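PDB 1YT8: thiosulfate sulfurtransferase from Pseudomonas aeruginosa, which probably transfers sulfane sulfur from thiosulfate to cyanide, the rhodanese reaction linked to cyanide detoxification, within a chain built from repeated rhodanese-like domains. Local coordinates for residues A257-A262 / R334-A339; K117-L122 / L342-W347; S418-A423 / V447-A452. All blocks are in the same frame, centred on the assembly; numbering follows the deposited sequence.

Contact 1: A257-A262 / R334-A339; sequences AVADRA and RANMSA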
loop_
_atom_site.group_PDB
_atom_site.type_symbol
_atom_site.label_atom_id
_atom_site.label_comp_id
_atom_site.label_asym_id
_atom_site.label_seq_id
_atom_site.Cartn_x
_atom_site.Cartn_y
_atom_site.Cartn_z
ATOM N N ALA A 257 6.752 26.073 4.479
ATOM C CA ALA A 257 8.167 26.394 4.322
ATOM C C ALA A 257 8.958 25.128 3.980
ATOM O O ALA A 257 9.879 25.160 3.159
ATOM C CB ALA A 257 8.710 27.028 5.600
ATOM N N VAL A 258 8.603 24.014 4.614
ATOM C CA VAL A 258 9.281 22.748 4.348
ATOM C C VAL A 258 9.016 22.320 2.904
ATOM O O VAL A 258 9.928 21.894 2.193
ATOM C CB VAL A 258 8.793 21.640 5.311
ATOM C CG1 VAL A 258 9.448 20.303 4.957
ATOM C CG2 VAL A 258 9.133 22.024 6.744
ATOM N N ALA A 259 7.766 22.448 2.475
ATOM C CA ALA A 259 7.376 22.085 1.116
ATOM C C ALA A 259 8.107 22.955 0.093
ATOM O O ALA A 259 8.614 22.450 -0.911
ATOM C CB ALA A 259 5.869 22.231 0.949
ATOM N N ASP A 260 8.164 24.261 0.341
ATOM C CA ASP A 260 8.855 25.150 -0.590
ATOM C C ASP A 260 10.327 24.759 -0.671
ATOM O O ASP A 260 10.919 24.755 -1.749
ATOM C CB ASP A 260 8.745 26.614 -0.147
ATOM C CG ASP A 260 7.329 27.160 -0.257
ATOM O OD1 ASP A 260 6.545 26.655 -1.093
ATOM O OD2 ASP A 260 7.005 28.114 0.485
ATOM N N ARG A 261 10.900 24.417 0.479
ATOM C CA ARG A 261 12.304 24.026 0.581
ATOM C C ARG A 261 12.585 22.780 -0.265
ATOM O O ARG A 261 13.636 22.672 -0.901
ATOM C CB ARG A 261 12.641 23.739 2.050
ATOM C CG ARG A 261 14.072 24.041 2.491
ATOM C CD ARG A 261 15.102 23.137 1.841
ATOM N NE ARG A 261 16.380 23.207 2.546
ATOM C CZ ARG A 261 17.473 22.529 2.199
ATOM N NH1 ARG A 261 17.456 21.721 1.144
ATOM N NH2 ARG A 261 18.584 22.652 2.915
ATOM N N ALA A 262 11.639 21.846 -0.268
ATOM C CA ALA A 262 11.795 20.598 -1.016
ATOM C C ALA A 262 11.466 20.717 -2.504
ATOM O O ALA A 262 11.631 19.758 -3.261
ATOM C CB ALA A 262 10.941 19.513 -0.382
ATOM N N ARG A 334 -0.818 18.815 6.377
ATOM C CA ARG A 334 -0.685 17.438 5.907
ATOM C C ARG A 334 -0.208 17.248 4.474
ATOM O O ARG A 334 0.719 16.473 4.227
ATOM C CB ARG A 334 -2.002 16.700 6.142
ATOM C CG ARG A 334 -2.312 16.556 7.625
ATOM C CD ARG A 334 -3.619 15.838 7.881
ATOM N NE ARG A 334 -4.770 16.675 7.559
ATOM C CZ ARG A 334 -6.022 16.378 7.890
ATOM N NH1 ARG A 334 -6.288 15.261 8.554
ATOM N NH2 ARG A 334 -7.006 17.206 7.566
ATOM N N ALA A 335 -0.834 17.945 3.534
ATOM C CA ALA A 335 -0.434 17.835 2.139
ATOM C C ALA A 335 0.981 18.393 1.947
ATOM O O ALA A 335 1.801 17.787 1.263
ATOM C CB ALA A 335 -1.430 18.577 1.246
ATOM N N ASN A 336 1.274 19.539 2.558
ATOM C CA ASN A 336 2.603 20.131 2.431
ATOM C C ASN A 336 3.699 19.204 2.950
ATOM O O ASN A 336 4.727 19.031 2.292
ATOM C CB ASN A 336 2.699 21.473 3.181
ATOM C CG ASN A 336 2.088 22.629 2.404
ATOM O OD1 ASN A 336 2.272 22.749 1.190
ATOM N ND2 ASN A 336 1.374 23.502 3.111
HETATM N N MSE A 337 3.489 18.620 4.127
HETATM C CA MSE A 337 4.488 17.723 4.702
HETATM C C MSE A 337 4.658 16.456 3.867
HETATM O O MSE A 337 5.780 16.052 3.568
HETATM C CB MSE A 337 4.129 17.346 6.144
HETATM C CG MSE A 337 4.308 18.460 7.177
HETATM SE SE MSE A 337 6.008 19.415 7.133
HETATM C CE MSE A 337 7.233 17.936 7.463
ATOM N N SER A 338 3.548 15.833 3.485
ATOM C CA SER A 338 3.609 14.614 2.686
ATOM C C SER A 338 4.285 14.877 1.346
ATOM O O SER A 338 5.081 14.063 0.869
ATOM C CB SER A 338 2.199 14.052 2.463
ATOM O OG SER A 338 1.613 13.648 3.690
ATOM N N ALA A 339 3.963 16.017 0.740
ATOM C CA ALA A 339 4.554 16.394 -0.542
ATOM C C ALA A 339 6.065 16.592 -0.408
ATOM O O ALA A 339 6.828 16.200 -1.292
ATOM C CB ALA A 339 3.902 17.671 -1.066
#
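Asn336 and Ala259 bring the two helices together, their CA atoms only 5.3 Å apart, a distance possible because the residue on helix 245-262 offers nothing larger than a methyl. That methyl rests against two oxygens of Asn336: Ala259 CB lies 3.6 Å from Asn336 OD1 and 3.7 Å from Asn336 O. These are van der Waals contacts, and the polar end of Asn336 is satisfied elsewhere: OD1 accepts from Arg266 NH1, while ND2 donates to Gly332 O just before the helix. The two bonds restrain the rotation of the amide, whose OD1 side faces the alanine methyl. One residue on, Met337, present as selenomethionine, starts off away from the partner helix but turns back, since its chain bends at both chi2 (-49°) and chi3 (-60°). The selenium thereby reaches Val258, with SE 4.0 Å from Val258 CB, and the terminal CE lies 4.1 Å from Val258 CG1. Val175 of helix 174-181 also touches Met337. Further along, Ala339 turns to Val349 and Val351, so the helix packs on strand 348-352 as well as on its neighbour. Helix 334-344 is the connection between the adjacent parallel strands 324-328 and 348-352, a beta-alpha-beta crossover of the rhodanese-like alpha/beta fold, here packed against the helix that leads into edge strand 265-267.

Contact 2: K117-L122 / L342-W347; sequences KAFGEL and LAQMGW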
loop_
_atom_site.group_PDB
_atom_site.type_symbol
_atom_site.label_atom_id
_atom_site.label_comp_id
_atom_site.label_asym_id
_atom_site.label_seq_id
_atom_site.Cartn_x
_atom_site.Cartn_y
_atom_site.Cartn_z
ATOM N N LYS A 117 10.970 2.584 2.189
ATOM C CA LYS A 117 11.781 2.162 3.325
ATOM C C LYS A 117 13.260 2.485 3.147
ATOM O O LYS A 117 13.937 2.872 4.103
ATOM C CB LYS A 117 11.590 0.667 3.574
ATOM C CG LYS A 117 10.150 0.294 3.865
ATOM C CD LYS A 117 9.982 -1.204 4.011
ATOM C CE LYS A 117 8.544 -1.555 4.352
ATOM N NZ LYS A 117 8.365 -3.032 4.455
ATOM N N ALA A 118 13.759 2.316 1.928
ATOM C CA ALA A 118 15.155 2.616 1.639
ATOM C C ALA A 118 15.356 4.118 1.810
ATOM O O ALA A 118 16.388 4.569 2.317
ATOM C CB ALA A 118 15.498 2.192 0.218
ATOM N N PHE A 119 14.364 4.898 1.387
ATOM C CA PHE A 119 14.448 6.348 1.530
ATOM C C PHE A 119 14.524 6.717 3.011
ATOM O O PHE A 119 15.262 7.622 3.396
ATOM C CB PHE A 119 13.232 7.043 0.910
ATOM C CG PHE A 119 13.209 8.530 1.155
ATOM C CD1 PHE A 119 14.135 9.365 0.534
ATOM C CD2 PHE A 119 12.296 9.089 2.043
ATOM C CE1 PHE A 119 14.156 10.741 0.797
ATOM C CE2 PHE A 119 12.308 10.462 2.315
ATOM C CZ PHE A 119 13.245 11.290 1.686
ATOM N N GLY A 120 13.753 6.016 3.838
ATOM C CA GLY A 120 13.767 6.294 5.263
ATOM C C GLY A 120 15.158 6.135 5.852
ATOM O O GLY A 120 15.599 6.942 6.679
ATOM N N GLU A 121 15.860 5.093 5.421
ATOM C CA GLU A 121 17.205 4.848 5.911
ATOM C C GLU A 121 18.148 5.945 5.424
ATOM O O GLU A 121 19.071 6.333 6.141
ATOM C CB GLU A 121 17.704 3.475 5.448
ATOM C CG GLU A 121 16.941 2.286 6.047
ATOM C CD GLU A 121 16.915 2.294 7.570
ATOM O OE1 GLU A 121 17.949 2.641 8.188
ATOM O OE2 GLU A 121 15.866 1.939 8.154
ATOM N N LEU A 122 17.913 6.438 4.209
ATOM C CA LEU A 122 18.736 7.507 3.637
ATOM C C LEU A 122 18.587 8.786 4.459
ATOM O O LEU A 122 19.564 9.513 4.679
ATOM C CB LEU A 122 18.328 7.781 2.187
ATOM C CG LEU A 122 19.160 8.825 1.429
ATOM C CD1 LEU A 122 20.604 8.328 1.294
ATOM C CD2 LEU A 122 18.560 9.060 0.052
ATOM N N LEU A 342 7.572 13.183 -0.640
ATOM C CA LEU A 342 7.451 12.618 -1.984
ATOM C C LEU A 342 8.437 13.307 -2.939
ATOM O O LEU A 342 8.995 12.678 -3.841
ATOM C CB LEU A 342 6.004 12.774 -2.482
ATOM C CG LEU A 342 4.991 11.901 -1.728
ATOM C CD1 LEU A 342 3.570 12.400 -1.958
ATOM C CD2 LEU A 342 5.143 10.458 -2.175
ATOM N N ALA A 343 8.653 14.604 -2.733
ATOM C CA ALA A 343 9.584 15.365 -3.561
ATOM C C ALA A 343 11.004 14.842 -3.340
ATOM O O ALA A 343 11.780 14.687 -4.288
ATOM C CB ALA A 343 9.508 16.849 -3.200
ATOM N N GLN A 344 11.333 14.557 -2.084
ATOM C CA GLN A 344 12.653 14.053 -1.734
ATOM C C GLN A 344 12.855 12.638 -2.257
ATOM O O GLN A 344 13.985 12.180 -2.429
ATOM C CB GLN A 344 12.850 14.135 -0.216
ATOM C CG GLN A 344 13.015 15.588 0.253
ATOM C CD GLN A 344 13.005 15.759 1.760
ATOM O OE1 GLN A 344 13.986 15.474 2.442
ATOM N NE2 GLN A 344 11.887 16.236 2.284
HETATM N N MSE A 345 11.752 11.951 -2.529
HETATM C CA MSE A 345 11.826 10.608 -3.079
HETATM C C MSE A 345 11.794 10.692 -4.605
HETATM O O MSE A 345 11.527 9.705 -5.293
HETATM C CB MSE A 345 10.682 9.737 -2.551
HETATM C CG MSE A 345 10.910 9.264 -1.121
HETATM SE SE MSE A 345 9.654 7.881 -0.564
HETATM C CE MSE A 345 8.118 8.993 -0.300
ATOM N N GLY A 346 12.062 11.894 -5.115
ATOM C CA GLY A 346 12.123 12.127 -6.550
ATOM C C GLY A 346 10.843 12.343 -7.332
ATOM O O GLY A 346 10.883 12.401 -8.563
ATOM N N TRP A 347 9.709 12.469 -6.650
ATOM C CA TRP A 347 8.447 12.665 -7.354
ATOM C C TRP A 347 8.165 14.116 -7.712
ATOM O O TRP A 347 8.554 15.035 -6.984
ATOM C CB TRP A 347 7.265 12.165 -6.514
ATOM C CG TRP A 347 7.232 10.690 -6.296
ATOM C CD1 TRP A 347 7.742 9.999 -5.231
ATOM C CD2 TRP A 347 6.682 9.713 -7.184
ATOM N NE1 TRP A 347 7.543 8.650 -5.402
ATOM C CE2 TRP A 347 6.896 8.445 -6.594
ATOM C CE3 TRP A 347 6.031 9.784 -8.426
ATOM C CZ2 TRP A 347 6.483 7.256 -7.204
ATOM C CZ3 TRP A 347 5.620 8.601 -9.033
ATOM C CH2 TRP A 347 5.849 7.352 -8.419
#
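Phe119 lays one face of its ring against Met345, and this is where the packing is tight. Met345 CG, a methylene of the selenomethionine, sits over the face 3.5 Å from the ring centroid and 20° off the normal, a CH-pi contact displaced toward the rim; its closest ring atom is Phe119 CG, 3.3 Å away. The two side chains cross at about a right angle. A second methylene meets the far end of the ring obliquely, with Gln344 CB 3.4 Å from Phe119 CZ. Phe119 reaches both because its CG is anti to the backbone N (chi1 174°), which carries the ring across toward the end of helix 334-344.

Beyond the methylene the contact is more glancing: the selenium lies obliquely to the ring, with Met345 SE 3.9 Å from Phe119 CD2, in a Met-aromatic contact. Looser still is the side where the segments diverge, for Leu122, partly exposed, packs on Phe526 and Val528 of the C-terminal tail instead. The polar end of Gln344 takes no hold on the ring: NE2 donates to Ser340 O, and OE1 accepts from Ile529 N of the same tail. Helix 334-344 finishes here in a Schellman motif with Gly346, at positive phi, as C-prime residue; Trp347 N bonds to Leu342 O and Gly346 N to Ala343 O. The chain thus turns aside just after offering Met345 to the ring. Ile201 of helix 197-208 also touches Phe119, Phe526 meets it edge-to-face, Val311 of helix 307-312 touches Met345, and Leu342 faces strand 324-328 through Leu325 and Leu327.

Contact 3: S418-A423 / V447-A452; sequences SQLKQA and VAEVQA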
loop_
_atom_site.group_PDB
_atom_site.type_symbol
_atom_site.label_atom_id
_atom_site.label_comp_id
_atom_site.label_asym_id
_atom_site.label_seq_id
_atom_site.Cartn_x
_atom_site.Cartn_y
_atom_site.Cartn_z
ATOM N N SER A 418 -4.502 -16.928 -10.417
ATOM C CA SER A 418 -3.312 -17.071 -11.253
ATOM C C SER A 418 -2.849 -18.511 -11.446
ATOM O O SER A 418 -1.973 -18.774 -12.267
ATOM C CB SER A 418 -2.157 -16.250 -10.665
ATOM O OG SER A 418 -1.762 -16.755 -9.400
ATOM N N GLN A 419 -3.436 -19.437 -10.691
ATOM C CA GLN A 419 -3.068 -20.847 -10.786
ATOM C C GLN A 419 -4.302 -21.742 -10.880
ATOM O O GLN A 419 -4.354 -22.814 -10.273
ATOM C CB GLN A 419 -2.225 -21.247 -9.566
ATOM C CG GLN A 419 -0.900 -20.501 -9.467
ATOM C CD GLN A 419 -0.025 -20.982 -8.323
ATOM O OE1 GLN A 419 -0.155 -22.116 -7.855
ATOM N NE2 GLN A 419 0.892 -20.127 -7.881
ATOM N N LEU A 420 -5.286 -21.305 -11.661
ATOM C CA LEU A 420 -6.523 -22.057 -11.816
ATOM C C LEU A 420 -6.368 -23.424 -12.479
ATOM O O LEU A 420 -7.053 -24.374 -12.102
ATOM C CB LEU A 420 -7.552 -21.226 -12.587
ATOM C CG LEU A 420 -8.285 -20.144 -11.787
ATOM C CD1 LEU A 420 -9.131 -19.298 -12.723
ATOM C CD2 LEU A 420 -9.162 -20.801 -10.719
ATOM N N LYS A 421 -5.482 -23.532 -13.463
ATOM C CA LYS A 421 -5.299 -24.811 -14.140
ATOM C C LYS A 421 -4.941 -25.884 -13.122
ATOM O O LYS A 421 -5.573 -26.942 -13.059
ATOM C CB LYS A 421 -4.196 -24.714 -15.196
ATOM C CG LYS A 421 -3.979 -26.008 -15.972
ATOM C CD LYS A 421 -2.892 -25.844 -17.023
ATOM C CE LYS A 421 -2.734 -27.102 -17.870
ATOM N NZ LYS A 421 -2.302 -28.277 -17.063
ATOM N N GLN A 422 -3.927 -25.596 -12.314
ATOM C CA GLN A 422 -3.478 -26.532 -11.294
ATOM C C GLN A 422 -4.559 -26.810 -10.250
ATOM O O GLN A 422 -4.754 -27.953 -9.839
ATOM C CB GLN A 422 -2.227 -25.986 -10.605
ATOM C CG GLN A 422 -1.642 -26.927 -9.567
ATOM C CD GLN A 422 -0.446 -26.332 -8.845
ATOM O OE1 GLN A 422 -0.545 -25.276 -8.215
ATOM N NE2 GLN A 422 0.690 -27.010 -8.931
ATOM N N ALA A 423 -5.262 -25.767 -9.821
ATOM C CA ALA A 423 -6.304 -25.930 -8.814
ATOM C C ALA A 423 -7.424 -26.846 -9.288
ATOM O O ALA A 423 -7.869 -27.730 -8.554
ATOM C CB ALA A 423 -6.875 -24.578 -8.430
ATOM N N VAL A 447 -14.760 -16.133 -14.308
ATOM C CA VAL A 447 -15.716 -17.038 -14.940
ATOM C C VAL A 447 -15.246 -17.591 -16.285
ATOM O O VAL A 447 -15.248 -18.806 -16.495
ATOM C CB VAL A 447 -17.093 -16.351 -15.128
ATOM C CG1 VAL A 447 -18.043 -17.271 -15.893
ATOM C CG2 VAL A 447 -17.684 -16.007 -13.767
ATOM N N ALA A 448 -14.839 -16.707 -17.191
ATOM C CA ALA A 448 -14.394 -17.128 -18.515
ATOM C C ALA A 448 -13.261 -18.149 -18.486
ATOM O O ALA A 448 -13.268 -19.112 -19.260
ATOM C CB ALA A 448 -13.980 -15.908 -19.344
ATOM N N GLU A 449 -12.287 -17.948 -17.605
ATOM C CA GLU A 449 -11.167 -18.876 -17.516
ATOM C C GLU A 449 -11.598 -20.233 -16.969
ATOM O O GLU A 449 -11.167 -21.274 -17.460
ATOM C CB GLU A 449 -10.045 -18.315 -16.639
ATOM C CG GLU A 449 -8.771 -19.134 -16.780
ATOM C CD GLU A 449 -7.598 -18.601 -15.987
ATOM O OE1 GLU A 449 -7.601 -17.410 -15.608
ATOM O OE2 GLU A 449 -6.656 -19.387 -15.760
ATOM N N VAL A 450 -12.446 -20.230 -15.950
ATOM C CA VAL A 450 -12.898 -21.496 -15.391
ATOM C C VAL A 450 -13.681 -22.274 -16.452
ATOM O O VAL A 450 -13.533 -23.491 -16.579
ATOM C CB VAL A 450 -13.773 -21.282 -14.135
ATOM C CG1 VAL A 450 -14.267 -22.625 -13.622
ATOM C CG2 VAL A 450 -12.953 -20.579 -13.043
ATOM N N GLN A 451 -14.500 -21.571 -17.227
ATOM C CA GLN A 451 -15.269 -22.228 -18.281
ATOM C C GLN A 451 -14.330 -22.831 -19.315
ATOM O O GLN A 451 -14.524 -23.960 -19.762
ATOM C CB GLN A 451 -16.194 -21.233 -18.982
ATOM C CG GLN A 451 -17.293 -20.665 -18.118
ATOM C CD GLN A 451 -18.088 -19.611 -18.850
ATOM O OE1 GLN A 451 -17.522 -18.658 -19.384
ATOM N NE2 GLN A 451 -19.406 -19.771 -18.881
ATOM N N ALA A 452 -13.307 -22.071 -19.696
ATOM C CA ALA A 452 -12.344 -22.533 -20.694
ATOM C C ALA A 452 -11.551 -23.752 -20.236
ATOM O O ALA A 452 -11.403 -24.726 -20.980
ATOM C CB ALA A 452 -11.388 -21.398 -21.063
HETATM O O HOH W 1 -4.800 -19.103 -14.031
#
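Leu420 places its CD1 methyl over the flat face of the Glu449 carboxylate, 3.7 Å from Glu449 CD and at nearly equal distances from the two oxygens. The glutamate arrives as an extended rod: CG is anti to the backbone N (chi1 -168°) and chi2 continues straight, so the side chain spans the gap between helices 441-454 and 420-427 and brings its carboxylate alongside the start of the latter. Glu449 OE2 also passes 3.8 Å from Leu420 CB. Deeper in, the same methyl meets a purely apolar neighbour, Val450 CG2, at 4.0 Å from Leu420 CD1. Val450 itself rests on Tyr433 and Leu435 of strand 432-436 and on Val458 of strand 458-461, while Phe398 also touches Leu420; the leucine therefore joins the hydrophobic layer over the sheet to the more polar rim.

At that rim the two segments are joined through solvent. A water lies 2.6 Å from Glu449 OE2 and accepts from the backbone of Leu420, 3.3 Å from Leu420 N, at the first residue after the N-cap position held by Gln419. The other oxygen, OE1, makes a salt bridge with Arg82 of helix 75-85. One carboxylate thus combines a face covered by a methyl, a water-mediated link to a helix start and an ionic partner from a distant part of the chain. The arginine and the positive end of the helix dipole would both be expected to stabilise its negative charge, probably keeping Glu449 ionised despite the apolar carbon packed on its face.

Overall arrangement
Contacts 1 and 2 use successive parts of helix 334-344 and illustrate how one helix can serve two partners: their centres are 14 Å apart, and they touch where Ala262 O lies 3.6 Å from Ala343 CB. Along the chain, contact 1 is nested within the long loop that contact 2 closes. Helix 114-127, which carries Phe119, also runs beside the sulfite pocket: Glu121 forms a salt bridge with Arg196, and Lys117 touches Thr197 and Gln312, all three residues of that pocket. Contact 3 follows later in the chain and lies on the opposite side of its centre, with its own centre about 47 Å from that of contact 1 and about 40 Å from that of contact 2.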